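PDB 2JEN: endo-beta-1,4-glucanase from Bacillus licheniformis, which hydrolyses beta-1,4-glucosidic bonds in the glucan backbone of xyloglucan, a plant cell-wall polysaccharide, and is also classed as a cellulase. Local coordinates for residues 136-141 and 233-238; 153-158 and 195-200; 169-174 and 183-188. The protein carries 1 engineered substitution. One frame throughout, in Å; residues are numbered along the deposited sequence.

Interaction 1: residues 136-141 and 233-238. With GLC (alpha-D-glucopyranose), chain B.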
loop_
_atom_site.group_PDB
_atom_site.type_symbol
_atom_site.label_atom_id
_atom_site.label_comp_id
_atom_site.label_asym_id
_atom_site.label_seq_id
_atom_site.Cartn_x
_atom_site.Cartn_y
_atom_site.Cartn_z
ATOM N N TYR A 136 -27.720 6.010 -12.504
ATOM C CA TYR A 136 -27.858 5.016 -13.527
ATOM C C TYR A 136 -27.306 5.547 -14.831
ATOM O O TYR A 136 -27.461 6.740 -15.129
ATOM C CB TYR A 136 -29.303 4.631 -13.771
ATOM C CG TYR A 136 -29.890 3.737 -12.712
ATOM C CD1 TYR A 136 -29.722 2.362 -12.765
ATOM C CD2 TYR A 136 -30.599 4.261 -11.616
ATOM C CE1 TYR A 136 -30.232 1.546 -11.788
ATOM C CE2 TYR A 136 -31.106 3.442 -10.625
ATOM C CZ TYR A 136 -30.941 2.065 -10.717
ATOM O OH TYR A 136 -31.471 1.229 -9.738
ATOM N N ASP A 137 -26.716 4.660 -15.611
ATOM C CA ASP A 137 -26.259 4.943 -16.984
ATOM C C ASP A 137 -26.783 3.837 -17.864
ATOM O O ASP A 137 -26.482 2.650 -17.638
ATOM C CB ASP A 137 -24.731 5.015 -17.053
ATOM C CG ASP A 137 -24.188 5.823 -18.205
ATOM O OD1 ASP A 137 -24.840 6.753 -18.718
ATOM O OD2 ASP A 137 -23.045 5.595 -18.579
ATOM N N ILE A 138 -27.679 4.199 -18.785
ATOM C CA ILE A 138 -28.351 3.257 -19.654
ATOM C C ILE A 138 -27.884 3.519 -21.076
ATOM O O ILE A 138 -27.962 4.646 -21.560
ATOM C CB ILE A 138 -29.875 3.434 -19.542
ATOM C CG1 ILE A 138 -30.377 3.218 -18.105
ATOM C CG2 ILE A 138 -30.621 2.527 -20.530
ATOM C CD1 ILE A 138 -31.023 4.383 -17.460
ATOM N N TRP A 139 -27.341 2.496 -21.738
ATOM C CA TRP A 139 -26.782 2.619 -23.066
ATOM C C TRP A 139 -27.719 2.021 -24.090
ATOM O O TRP A 139 -28.292 0.952 -23.856
ATOM C CB TRP A 139 -25.446 1.909 -23.163
ATOM C CG TRP A 139 -24.362 2.527 -22.385
ATOM C CD1 TRP A 139 -23.727 2.012 -21.274
ATOM C CD2 TRP A 139 -23.724 3.774 -22.680
ATOM N NE1 TRP A 139 -22.749 2.886 -20.865
ATOM C CE2 TRP A 139 -22.725 3.972 -21.723
ATOM C CE3 TRP A 139 -23.900 4.741 -23.669
ATOM C CZ2 TRP A 139 -21.916 5.075 -21.735
ATOM C CZ3 TRP A 139 -23.082 5.827 -23.679
ATOM C CH2 TRP A 139 -22.097 5.998 -22.732
ATOM N N LEU A 140 -27.854 2.716 -25.227
ATOM C CA LEU A 140 -28.653 2.231 -26.344
ATOM C C LEU A 140 -27.828 2.231 -27.620
ATOM O O LEU A 140 -26.904 3.024 -27.793
ATOM C CB LEU A 140 -29.918 3.091 -26.525
ATOM C CG LEU A 140 -30.854 3.163 -25.323
ATOM C CD1 LEU A 140 -30.591 4.329 -24.396
ATOM C CD2 LEU A 140 -32.324 3.140 -25.804
ATOM N N HIS A 141 -28.185 1.296 -28.501
ATOM C CA HIS A 141 -27.573 1.132 -29.816
ATOM C C HIS A 141 -28.661 0.915 -30.854
ATOM O O HIS A 141 -29.782 0.545 -30.524
ATOM C CB HIS A 141 -26.666 -0.097 -29.852
ATOM C CG HIS A 141 -25.393 0.018 -29.060
ATOM N ND1 HIS A 141 -25.313 -0.281 -27.705
ATOM C CD2 HIS A 141 -24.135 0.288 -29.470
ATOM C CE1 HIS A 141 -24.045 -0.136 -27.326
ATOM N NE2 HIS A 141 -23.314 0.195 -28.379
ATOM N N LYS A 233 -34.590 1.463 -31.454
ATOM C CA LYS A 233 -33.325 1.249 -30.769
ATOM C C LYS A 233 -33.442 0.192 -29.677
ATOM O O LYS A 233 -34.517 -0.120 -29.158
ATOM C CB LYS A 233 -32.763 2.568 -30.260
ATOM C CG LYS A 233 -32.278 3.424 -31.403
ATOM C CD LYS A 233 -31.988 4.801 -30.938
ATOM C CE LYS A 233 -31.288 5.607 -31.999
ATOM N NZ LYS A 233 -30.983 6.986 -31.508
ATOM N N TYR A 234 -32.290 -0.359 -29.362
ATOM C CA TYR A 234 -32.157 -1.387 -28.332
ATOM C C TYR A 234 -31.543 -0.825 -27.075
ATOM O O TYR A 234 -30.555 -0.086 -27.146
ATOM C CB TYR A 234 -31.220 -2.503 -28.833
ATOM C CG TYR A 234 -31.827 -3.330 -29.922
ATOM C CD1 TYR A 234 -31.678 -2.961 -31.247
ATOM C CD2 TYR A 234 -32.545 -4.475 -29.625
ATOM C CE1 TYR A 234 -32.261 -3.728 -32.263
ATOM C CE2 TYR A 234 -33.152 -5.228 -30.643
ATOM C CZ TYR A 234 -32.971 -4.855 -31.939
ATOM O OH TYR A 234 -33.553 -5.609 -32.952
ATOM N N VAL A 235 -32.092 -1.209 -25.914
ATOM C CA VAL A 235 -31.383 -0.997 -24.667
ATOM C C VAL A 235 -30.319 -2.092 -24.529
ATOM O O VAL A 235 -30.615 -3.283 -24.596
ATOM C CB VAL A 235 -32.324 -0.973 -23.463
ATOM C CG1 VAL A 235 -31.546 -0.790 -22.157
ATOM C CG2 VAL A 235 -33.446 0.081 -23.635
ATOM N N SER A 236 -29.066 -1.669 -24.384
ATOM C CA SER A 236 -27.913 -2.557 -24.344
ATOM C C SER A 236 -27.402 -2.836 -22.928
ATOM O O SER A 236 -26.788 -3.860 -22.701
ATOM C CB SER A 236 -26.772 -1.958 -25.144
ATOM O OG SER A 236 -27.200 -1.649 -26.443
ATOM N N SER A 237 -27.649 -1.916 -22.014
ATOM C CA SER A 237 -27.016 -1.923 -20.685
ATOM C C SER A 237 -27.836 -1.113 -19.726
ATOM O O SER A 237 -28.356 -0.062 -20.106
ATOM C CB SER A 237 -25.614 -1.282 -20.874
ATOM O OG SER A 237 -24.876 -1.174 -19.691
ATOM N N VAL A 238 -27.877 -1.538 -18.450
ATOM C CA VAL A 238 -28.248 -0.696 -17.326
ATOM C C VAL A 238 -27.122 -0.821 -16.323
ATOM O O VAL A 238 -26.787 -1.929 -15.884
ATOM C CB VAL A 238 -29.587 -1.089 -16.693
ATOM C CG1 VAL A 238 -29.857 -0.312 -15.427
ATOM C CG2 VAL A 238 -30.728 -0.914 -17.719
HETATM C C1 GLC B . -22.284 9.810 -19.341
HETATM C C2 GLC B . -21.343 9.837 -20.542
HETATM C C3 GLC B . -20.813 8.445 -20.767
HETATM C C4 GLC B . -20.026 8.021 -19.531
HETATM C C5 GLC B . -21.032 8.069 -18.373
HETATM C C6 GLC B . -20.502 7.503 -17.049
HETATM O O1 GLC B . -22.884 11.049 -19.087
HETATM O O2 GLC B . -21.929 10.207 -21.770
HETATM O O3 GLC B . -20.096 8.515 -22.001
HETATM O O4 GLC B . -19.568 6.693 -19.664
HETATM O O5 GLC B . -21.497 9.403 -18.225
HETATM O O6 GLC B . -19.302 8.132 -16.652
#

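Interaction 2: residues 153-158 and 195-200. Engineered in segment 153-158: A155 (natural residue Glu). With GLC (alpha-D-glucopyranose), chain B; XYS (alpha-D-xylopyranose), chain C.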
loop_
_atom_site.group_PDB
_atom_site.type_symbol
_atom_site.label_atom_id
_atom_site.label_comp_id
_atom_site.label_asym_id
_atom_site.label_seq_id
_atom_site.Cartn_x
_atom_site.Cartn_y
_atom_site.Cartn_z
ATOM N N THR A 153 -25.538 4.887 -29.488
ATOM C CA THR A 153 -26.244 6.005 -30.089
ATOM C C THR A 153 -26.810 6.988 -29.061
ATOM O O THR A 153 -27.001 8.181 -29.351
ATOM C CB THR A 153 -27.401 5.510 -30.993
ATOM O OG1 THR A 153 -28.260 4.683 -30.220
ATOM C CG2 THR A 153 -26.856 4.723 -32.165
ATOM N N ASP A 154 -27.101 6.510 -27.861
ATOM C CA ASP A 154 -27.720 7.298 -26.828
ATOM C C ASP A 154 -27.335 6.758 -25.457
ATOM O O ASP A 154 -27.121 5.560 -25.283
ATOM C CB ASP A 154 -29.257 7.207 -26.897
ATOM C CG ASP A 154 -29.835 7.563 -28.256
ATOM O OD1 ASP A 154 -29.888 6.681 -29.127
ATOM O OD2 ASP A 154 -30.231 8.737 -28.451
ATOM N N ALA A 155 -27.278 7.681 -24.515
ATOM C CA ALA A 155 -27.140 7.415 -23.104
ATOM C C ALA A 155 -28.274 8.083 -22.359
ATOM O O ALA A 155 -28.587 9.256 -22.633
ATOM C CB ALA A 155 -25.817 7.929 -22.566
ATOM N N ILE A 156 -28.848 7.373 -21.380
ATOM C CA ILE A 156 -29.787 7.945 -20.443
ATOM C C ILE A 156 -29.180 7.835 -19.049
ATOM O O ILE A 156 -28.734 6.756 -18.675
ATOM C CB ILE A 156 -31.128 7.225 -20.498
ATOM C CG1 ILE A 156 -31.728 7.314 -21.889
ATOM C CG2 ILE A 156 -32.065 7.745 -19.412
ATOM C CD1 ILE A 156 -32.968 6.357 -22.042
ATOM N N MET A 157 -29.123 8.932 -18.325
ATOM C CA MET A 157 -28.633 8.939 -16.968
ATOM C C MET A 157 -29.759 9.298 -16.009
ATOM O O MET A 157 -30.584 10.182 -16.289
ATOM C CB MET A 157 -27.526 9.960 -16.799
ATOM C CG MET A 157 -26.406 9.802 -17.757
ATOM S SD MET A 157 -24.955 10.697 -17.211
ATOM C CE MET A 157 -24.284 9.562 -15.977
ATOM N N ILE A 158 -29.802 8.644 -14.869
ATOM C CA ILE A 158 -30.797 8.897 -13.836
ATOM C C ILE A 158 -30.047 9.086 -12.546
ATOM O O ILE A 158 -29.575 8.101 -11.947
ATOM C CB ILE A 158 -31.870 7.796 -13.758
ATOM C CG1 ILE A 158 -32.507 7.512 -15.123
ATOM C CG2 ILE A 158 -32.913 8.174 -12.687
ATOM C CD1 ILE A 158 -33.471 6.378 -15.162
ATOM N N LYS A 195 -18.324 9.194 -34.130
ATOM C CA LYS A 195 -18.904 8.483 -33.017
ATOM C C LYS A 195 -19.378 9.489 -31.983
ATOM O O LYS A 195 -18.727 10.505 -31.725
ATOM C CB LYS A 195 -17.889 7.566 -32.362
ATOM C CG LYS A 195 -17.352 6.511 -33.291
ATOM C CD LYS A 195 -16.322 5.597 -32.605
ATOM C CE LYS A 195 -15.294 6.286 -31.690
ATOM N NZ LYS A 195 -14.282 7.164 -32.354
ATOM N N GLY A 196 -20.496 9.189 -31.356
ATOM C CA GLY A 196 -21.025 10.095 -30.349
ATOM C C GLY A 196 -22.464 9.785 -30.120
ATOM O O GLY A 196 -23.136 9.211 -30.963
ATOM N N TRP A 197 -22.938 10.177 -28.954
ATOM C CA TRP A 197 -24.270 9.814 -28.524
ATOM C C TRP A 197 -25.013 10.982 -27.905
ATOM O O TRP A 197 -24.442 11.821 -27.242
ATOM C CB TRP A 197 -24.234 8.629 -27.551
ATOM C CG TRP A 197 -23.148 8.701 -26.511
ATOM C CD1 TRP A 197 -23.204 9.252 -25.259
ATOM C CD2 TRP A 197 -21.846 8.150 -26.642
ATOM N NE1 TRP A 197 -21.998 9.103 -24.637
ATOM C CE2 TRP A 197 -21.145 8.442 -25.473
ATOM C CE3 TRP A 197 -21.188 7.489 -27.670
ATOM C CZ2 TRP A 197 -19.804 8.063 -25.286
ATOM C CZ3 TRP A 197 -19.866 7.098 -27.491
ATOM C CH2 TRP A 197 -19.192 7.396 -26.300
ATOM N N ASN A 198 -26.327 10.993 -28.097
ATOM C CA ASN A 198 -27.167 11.844 -27.275
ATOM C C ASN A 198 -27.016 11.447 -25.827
ATOM O O ASN A 198 -26.847 10.256 -25.530
ATOM C CB ASN A 198 -28.601 11.694 -27.710
ATOM C CG ASN A 198 -28.776 12.008 -29.178
ATOM O OD1 ASN A 198 -28.454 13.123 -29.596
ATOM N ND2 ASN A 198 -29.176 11.019 -29.975
ATOM N N VAL A 199 -27.151 12.422 -24.917
ATOM C CA VAL A 199 -27.191 12.117 -23.497
ATOM C C VAL A 199 -28.385 12.861 -22.894
ATOM O O VAL A 199 -28.495 14.092 -22.973
ATOM C CB VAL A 199 -25.841 12.418 -22.787
ATOM C CG1 VAL A 199 -25.347 13.849 -22.997
ATOM C CG2 VAL A 199 -25.944 12.012 -21.292
ATOM N N PHE A 200 -29.259 12.083 -22.281
ATOM C CA PHE A 200 -30.435 12.556 -21.633
ATOM C C PHE A 200 -30.304 12.269 -20.144
ATOM O O PHE A 200 -30.194 11.083 -19.766
ATOM C CB PHE A 200 -31.681 11.845 -22.155
ATOM C CG PHE A 200 -31.823 11.883 -23.654
ATOM C CD1 PHE A 200 -32.378 12.973 -24.276
ATOM C CD2 PHE A 200 -31.446 10.801 -24.426
ATOM C CE1 PHE A 200 -32.511 12.985 -25.654
ATOM C CE2 PHE A 200 -31.612 10.795 -25.794
ATOM C CZ PHE A 200 -32.162 11.907 -26.417
HETATM C C1 GLC B . -22.284 9.810 -19.341
HETATM C C2 GLC B . -21.343 9.837 -20.542
HETATM C C3 GLC B . -20.813 8.445 -20.767
HETATM C C4 GLC B . -20.026 8.021 -19.531
HETATM C C5 GLC B . -21.032 8.069 -18.373
HETATM C C6 GLC B . -20.502 7.503 -17.049
HETATM O O1 GLC B . -22.884 11.049 -19.087
HETATM O O2 GLC B . -21.929 10.207 -21.770
HETATM O O3 GLC B . -20.096 8.515 -22.001
HETATM O O4 GLC B . -19.568 6.693 -19.664
HETATM O O5 GLC B . -21.497 9.403 -18.225
HETATM O O6 GLC B . -19.302 8.132 -16.652
HETATM C C1 XYS C . -15.666 8.538 -25.067
HETATM C C2 XYS C . -14.278 8.891 -25.463
HETATM C C3 XYS C . -13.772 9.941 -24.488
HETATM C C4 XYS C . -14.675 11.164 -24.499
HETATM C C5 XYS C . -16.110 10.719 -24.242
HETATM O O2 XYS C . -13.453 7.751 -25.326
HETATM O O3 XYS C . -12.430 10.271 -24.803
HETATM O O4 XYS C . -14.234 12.020 -23.469
HETATM O O5 XYS C . -16.424 9.662 -25.145
HETATM O O HOH W 1 -26.357 8.919 -31.938
#

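Interaction 3: residues 169-174 and 183-188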
loop_
_atom_site.group_PDB
_atom_site.type_symbol
_atom_site.label_atom_id
_atom_site.label_comp_id
_atom_site.label_asym_id
_atom_site.label_seq_id
_atom_site.Cartn_x
_atom_site.Cartn_y
_atom_site.Cartn_z
ATOM N N GLY A 169 -25.063 18.961 -21.261
ATOM C CA GLY A 169 -26.169 19.502 -22.031
ATOM C C GLY A 169 -26.901 20.607 -21.331
ATOM O O GLY A 169 -26.400 21.221 -20.367
ATOM N N SER A 170 -28.107 20.885 -21.821
ATOM C CA SER A 170 -28.877 22.027 -21.367
ATOM C C SER A 170 -30.172 21.583 -20.704
ATOM O O SER A 170 -30.783 20.580 -21.077
ATOM C CB SER A 170 -29.196 22.976 -22.527
ATOM O OG SER A 170 -28.016 23.638 -22.929
ATOM N N TYR A 171 -30.576 22.345 -19.710
ATOM C CA TYR A 171 -31.796 22.084 -18.973
ATOM C C TYR A 171 -33.031 22.271 -19.851
ATOM O O TYR A 171 -33.186 23.307 -20.505
ATOM C CB TYR A 171 -31.872 23.031 -17.775
ATOM C CG TYR A 171 -33.152 22.929 -16.973
ATOM C CD1 TYR A 171 -33.492 21.804 -16.240
ATOM C CD2 TYR A 171 -34.060 23.978 -16.990
ATOM C CE1 TYR A 171 -34.672 21.748 -15.517
ATOM C CE2 TYR A 171 -35.235 23.912 -16.275
ATOM C CZ TYR A 171 -35.536 22.805 -15.548
ATOM O OH TYR A 171 -36.713 22.781 -14.796
ATOM N N VAL A 172 -33.928 21.300 -19.790
ATOM C CA VAL A 172 -35.160 21.281 -20.550
ATOM C C VAL A 172 -36.343 21.716 -19.683
ATOM O O VAL A 172 -36.994 22.754 -19.941
ATOM C CB VAL A 172 -35.427 19.883 -21.138
ATOM C CG1 VAL A 172 -36.715 19.912 -21.974
ATOM C CG2 VAL A 172 -34.229 19.404 -21.985
ATOM N N GLU A 173 -36.639 20.923 -18.673
ATOM C CA GLU A 173 -37.800 21.055 -17.820
ATOM C C GLU A 173 -37.708 20.082 -16.661
ATOM O O GLU A 173 -36.867 19.180 -16.662
ATOM C CB GLU A 173 -39.080 20.775 -18.608
ATOM C CG GLU A 173 -39.244 19.351 -19.054
ATOM C CD GLU A 173 -40.248 19.148 -20.182
ATOM O OE1 GLU A 173 -40.823 20.145 -20.655
ATOM O OE2 GLU A 173 -40.456 17.987 -20.619
ATOM N N THR A 174 -38.580 20.269 -15.673
ATOM C CA THR A 174 -38.759 19.358 -14.559
ATOM C C THR A 174 -39.992 18.528 -14.795
ATOM O O THR A 174 -41.049 19.054 -15.191
ATOM C CB THR A 174 -38.776 20.101 -13.254
ATOM O OG1 THR A 174 -37.522 20.773 -13.099
ATOM C CG2 THR A 174 -39.006 19.190 -12.057
ATOM N N LYS A 183 -35.133 16.904 -12.901
ATOM C CA LYS A 183 -34.710 17.937 -13.855
ATOM C C LYS A 183 -34.119 17.226 -15.071
ATOM O O LYS A 183 -33.238 16.387 -14.930
ATOM C CB LYS A 183 -33.669 18.855 -13.222
ATOM C CG LYS A 183 -34.182 19.568 -12.004
ATOM C CD LYS A 183 -33.051 20.297 -11.282
ATOM C CE LYS A 183 -32.140 19.281 -10.441
ATOM N NZ LYS A 183 -31.125 19.981 -9.554
ATOM N N VAL A 184 -34.610 17.535 -16.253
ATOM C CA VAL A 184 -34.249 16.870 -17.493
ATOM C C VAL A 184 -33.277 17.734 -18.281
ATOM O O VAL A 184 -33.499 18.941 -18.415
ATOM C CB VAL A 184 -35.480 16.592 -18.374
ATOM C CG1 VAL A 184 -35.099 15.939 -19.694
ATOM C CG2 VAL A 184 -36.548 15.827 -17.605
ATOM N N TYR A 185 -32.197 17.134 -18.756
ATOM C CA TYR A 185 -31.176 17.766 -19.569
ATOM C C TYR A 185 -30.938 16.984 -20.845
ATOM O O TYR A 185 -31.056 15.741 -20.871
ATOM C CB TYR A 185 -29.858 17.842 -18.809
ATOM C CG TYR A 185 -29.957 18.675 -17.558
ATOM C CD1 TYR A 185 -30.539 18.175 -16.410
ATOM C CD2 TYR A 185 -29.402 19.953 -17.497
ATOM C CE1 TYR A 185 -30.627 18.935 -15.256
ATOM C CE2 TYR A 185 -29.489 20.717 -16.323
ATOM C CZ TYR A 185 -30.112 20.195 -15.242
ATOM O OH TYR A 185 -30.194 20.947 -14.057
ATOM N N LYS A 186 -30.574 17.686 -21.911
ATOM C CA LYS A 186 -30.303 17.071 -23.215
ATOM C C LYS A 186 -29.005 17.640 -23.770
ATOM O O LYS A 186 -28.861 18.849 -23.906
ATOM C CB LYS A 186 -31.468 17.320 -24.180
ATOM C CG LYS A 186 -31.259 16.721 -25.565
ATOM C CD LYS A 186 -32.458 16.983 -26.459
ATOM C CE LYS A 186 -32.410 16.270 -27.797
ATOM N NZ LYS A 186 -31.271 16.660 -28.682
ATOM N N GLY A 187 -28.074 16.760 -24.098
ATOM C CA GLY A 187 -26.829 17.107 -24.729
ATOM C C GLY A 187 -26.379 16.054 -25.700
ATOM O O GLY A 187 -27.098 15.111 -25.989
ATOM N N TYR A 188 -25.132 16.224 -26.153
ATOM C CA TYR A 188 -24.511 15.320 -27.120
ATOM C C TYR A 188 -23.057 15.162 -26.755
ATOM O O TYR A 188 -22.372 16.152 -26.513
ATOM C CB TYR A 188 -24.631 15.863 -28.532
ATOM C CG TYR A 188 -23.958 15.020 -29.590
ATOM C CD1 TYR A 188 -22.693 15.337 -30.073
ATOM C CD2 TYR A 188 -24.546 13.879 -30.054
ATOM C CE1 TYR A 188 -22.071 14.556 -31.032
ATOM C CE2 TYR A 188 -23.926 13.076 -31.002
ATOM C CZ TYR A 188 -22.681 13.423 -31.491
ATOM O OH TYR A 188 -22.051 12.629 -32.441
#

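Interaction 1: residues 136-141 and 233-238
I138 pairs with V238 and W139 with S237 where two antiparallel strands of the family 12 beta sandwich run at 145° to each other, and a classic beta bulge, with S236 and S237 both facing W139, then shifts the register so that L140 meets V235 and H141 meets Y234. At the bulge W139 O accepts a hydrogen bond from S236 N at 2.8 Å and, more weakly, one from S237 N, while W139 N is bonded to S237 O.

The two faces of the sheet suit different residues. On one, branched aliphatic side chains fill the core: I138 CG2 lies 3.8 Å from V235 CG1, and the other methyl of that valine, CG2, touches L140 CD2 at 3.9 Å. V238 has CG1 anti to its backbone N (chi1 173°), where the methyl meets Y136 CD1 at 3.8 Å. Strand 118-128, from the opposing sheet of the sandwich, packs on V235 and V238.

The other face borders the glycan pocket. The indole of W139 gives its edge to S237, whose CB sits in the ring plane. The far corner of the indole reaches the sugar, with CH2 3.4 Å from C3 of the glucose and the sugar's O3 in the ring plane, and D137 CG lies over one face of the indole towards the rim. An alanine at W139 would probably leave the glucose without the ring edge that meets C3 and O3, and open a gap beside D137 and S237. Small S236 at the bulge turns its hydroxyl to the imidazole: S236 OG and H141 ND1 are 2.7 Å apart in a buried hydrogen bond, while H141 NE2 is held by S150 O.

Interaction 2: residues 153-158 and 195-200
A155 CB, on an engineered alanine that replaces the natural glutamate, lies 4.0 Å from W197 CD1 in the pocket face of a parallel strand pair, within the concave sheet of the family 12 beta sandwich. Beside it the indole of W197 grips the glucose: NE1 points almost straight at O2 of the sugar, 3.1 Å away and in the ring plane, and makes a second, weak bond to O3. Tryptophan suits this place because one group offers both an N-H for a hydroxyl and ring carbons for the neighbouring sugar, W197 CZ2 lying 3.7 Å from O5 of a bound xylose. Farther along, M157 CG and V199 CG2 meet at 4.2 Å, and both side chains border the same glucose.

A chi1 of 43° sets CG of W197 in the crowded position between its backbone N and carbonyl carbon, and chi2 then turns the ring. W139, which also lines the glucose, meets this indole edge-to-face and would help to fix it.

Behind this surface the backbone ladder sets the register: A155 N donates to N198 O, F200 N to A155 O, and M157 N to F200 O at 2.8 Å. I156 and F200 share the opposite face, where helix 215-225 covers both. At the start of the pair T153 and D154 both face L140 of the neighbouring strand 131-141, a classic beta bulge. D154 is multiply held there: T153 OG1 donates to its OD1, and K233 forms a salt bridge to the same oxygen. Its other oxygen, OD2, touches the edge of the F200 ring and accepts N198 ND2 at 2.9 Å, the donor standing 44° out of the carboxylate plane.

Interaction 3: residues 169-174 and 183-188
Y171 turns the edge of its ring toward the face of Y185, a T-shaped pair across the beta hairpin formed by strands 170-177 and 180-192 at the outer end of the sheet. The ring centroids are 5.5 Å apart and the planes stand at 60°, with Y171 CD1 above the rim of the Y185 ring. CG of Y171 is anti to its backbone N (chi1 176°). The same ring also meets K183, its CE1 lying 3.8 Å from K183 CB. Y171 OH is hydrogen-bonded to T174 OG1 at 2.8 Å, which holds the end of the side chain in place. Tyrosine suits this surface because its ring packs on Y185 and K183 while its hydroxyl finds a polar partner in T174.

V172 points toward the other strand, its CB 4.2 Å from V184 CG1, a modest apolar contact of branched side chains. The carboxylate of E173 is bonded through OE2 to Y221 OH and, as a salt bridge, to K226, and K186 makes a cation-pi contact with W228.

The backbones join through V172 N to V184 O and V184 N to E173 O, and through a reciprocal pair between S170 and K186. Where the strands converge, a side chain on G169 would collide with the opposite backbone: G169 CA already lies 3.3 Å from K186 O in a CA-H...O contact.

How the interactions relate
From the N terminus, strand 131-141 comes first and waits for its interaction 1 partner, 233-238, until late in the chain; the long loop so closed contains the other two contacts. Interaction 2 closes a smaller loop inside it by joining 153-158 to 195-200, and interaction 3, a hairpin, nests inside that. All three belong to one curved sheet. Strands 131-141 and 154-163 are neighbours, linking interactions 1 and 2 through a probable backbone hydrogen bond from I138 N to I156 O and the packing of D137 on M157. Strands 180-192 and 195-204 similarly join interactions 2 and 3, with a probable backbone hydrogen bond from V199 N to G187 O. Interactions 1 and 3 do not touch.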